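Local coordinates for transcriptional repressor of the blcABC operon (Agrobacterium tumefaciens, PDB 3MQ0), which represses transcription of the blcABC operon, probably by binding DNA through an IclR-type helix-turn-helix domain, and is regulated via oligomerization, at residues 221-225 / 257-261. Sequence-based numbering, arbitrary orientation.
Sequences IGAAI and LRTTA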
loop_
_atom_site.group_PDB
_atom_site.type_symbol
_atom_site.label_atom_id
_atom_site.label_comp_id
_atom_site.label_asym_id
_atom_site.label_seq_id
_atom_site.Cartn_x
_atom_site.Cartn_y
_atom_site.Cartn_z
ATOM N N ILE B 221 -17.832 9.634 25.070
ATOM C CA ILE B 221 -18.381 9.517 23.728
ATOM C C ILE B 221 -17.239 9.099 22.815
ATOM O O ILE B 221 -16.174 9.731 22.846
ATOM C CB ILE B 221 -18.916 10.881 23.269
ATOM C CG1 ILE B 221 -19.932 11.385 24.300
ATOM C CG2 ILE B 221 -19.532 10.770 21.890
ATOM C CD1 ILE B 221 -20.327 12.837 24.118
ATOM N N GLY B 222 -17.440 8.047 22.011
ATOM C CA GLY B 222 -16.342 7.492 21.222
ATOM C C GLY B 222 -16.575 7.465 19.727
ATOM O O GLY B 222 -17.718 7.442 19.284
ATOM N N ALA B 223 -15.492 7.474 18.953
ATOM C CA ALA B 223 -15.577 7.316 17.504
ATOM C C ALA B 223 -14.378 6.530 16.980
ATOM O O ALA B 223 -13.341 6.438 17.639
ATOM C CB ALA B 223 -15.640 8.677 16.817
ATOM N N ALA B 224 -14.511 5.981 15.779
ATOM C CA ALA B 224 -13.480 5.120 15.227
ATOM C C ALA B 224 -12.502 5.884 14.335
ATOM O O ALA B 224 -12.894 6.745 13.557
ATOM C CB ALA B 224 -14.115 3.991 14.422
ATOM N N ILE B 225 -11.233 5.529 14.446
ATOM C CA ILE B 225 -10.185 6.036 13.562
ATOM C C ILE B 225 -9.826 4.891 12.634
ATOM O O ILE B 225 -9.604 3.765 13.089
ATOM C CB ILE B 225 -8.931 6.451 14.364
ATOM C CG1 ILE B 225 -9.272 7.480 15.456
ATOM C CG2 ILE B 225 -7.814 6.945 13.430
ATOM C CD1 ILE B 225 -9.961 8.703 14.952
ATOM N N LEU B 257 -17.747 14.410 17.095
ATOM C CA LEU B 257 -16.634 13.473 17.230
ATOM C C LEU B 257 -16.503 12.513 16.038
ATOM O O LEU B 257 -15.391 12.194 15.625
ATOM C CB LEU B 257 -16.731 12.681 18.523
ATOM C CG LEU B 257 -15.427 11.972 18.926
ATOM C CD1 LEU B 257 -14.285 12.945 19.129
ATOM C CD2 LEU B 257 -15.662 11.160 20.180
ATOM N N ARG B 258 -17.631 12.064 15.493
ATOM C CA ARG B 258 -17.617 11.168 14.336
ATOM C C ARG B 258 -16.864 11.799 13.168
ATOM O O ARG B 258 -16.014 11.150 12.534
ATOM C CB ARG B 258 -19.051 10.773 13.906
ATOM C CG ARG B 258 -19.082 9.772 12.749
ATOM C CD ARG B 258 -20.499 9.569 12.194
ATOM N NE ARG B 258 -21.000 10.736 11.455
ATOM C CZ ARG B 258 -20.729 10.993 10.177
ATOM N NH1 ARG B 258 -19.958 10.168 9.479
ATOM N NH2 ARG B 258 -21.235 12.081 9.595
ATOM N N THR B 259 -17.158 13.068 12.885
ATOM C CA THR B 259 -16.523 13.739 11.758
ATOM C C THR B 259 -15.065 14.130 12.050
ATOM O O THR B 259 -14.221 14.148 11.149
ATOM C CB THR B 259 -17.331 14.958 11.289
ATOM O OG1 THR B 259 -17.572 15.827 12.395
ATOM C CG2 THR B 259 -18.681 14.500 10.717
ATOM N N THR B 260 -14.786 14.461 13.302
ATOM C CA THR B 260 -13.415 14.706 13.754
ATOM C C THR B 260 -12.582 13.452 13.535
ATOM O O THR B 260 -11.457 13.516 13.028
ATOM C CB THR B 260 -13.387 15.081 15.269
ATOM O OG1 THR B 260 -13.993 16.368 15.447
ATOM C CG2 THR B 260 -11.948 15.107 15.809
ATOM N N ALA B 261 -13.143 12.302 13.908
ATOM C CA ALA B 261 -12.464 11.018 13.726
ATOM C C ALA B 261 -12.223 10.714 12.249
ATOM O O ALA B 261 -11.157 10.233 11.882
ATOM C CB ALA B 261 -13.276 9.893 14.368
#
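Ala223 and Ala261 meet methyl to methyl where strand 218-226 packs against helix 247-267, their CB atoms 3.6 Å apart. Neither residue has more than a methyl to fit in, and this lets the two backbones come close: the short strand and helix axes approach to 7.4 Å and run in nearly the same direction. The methyl of Ala261 also lies against the strand backbone, its CB 3.3 Å from Ala224 O, so this small residue is pressed onto the strand itself. In the same way the methyl of Ala223 rests against the helix backbone, its CB 3.7 Å from Leu257 O; that oxygen is already engaged by the helical hydrogen bond from Ala261 N.

Leu257, one turn earlier, covers the strand from Ile221 to Ala223. With CG anti to the backbone N (chi1 -164°), the side chain reaches toward the sheet and sets its CD2 methyl against the strand backbone, 3.1 Å from Ile221 O, a tight approach without a hydrogen bond. The same CD2 also touches Gly222 C. The branch point of Leu257 covers Ala223, with Leu257 CG 3.9 Å from Ala223 CB.

At the other end, Ile225 bends back toward the helix. Its CG1 branch lies anti to the carbonyl carbon (chi1 -56°), and a second turn at chi2 -55° brings Ile225 CD1 to 3.6 Å from Ala261 CB. Ile221 and Ile225 continue the apolar layer onto Leu253 and Leu264 of the same helix, while Ile236 on the adjacent strand touches both Ala223 and Ala261. Arg258 directs its guanidinium away from the sheet, to a salt bridge with Glu255.

With no hydrogen bond between the two segments, this joint in the GAF-fold domain rests on apolar contact and on methyls pressed against strand carbonyls, and so depends on close fit.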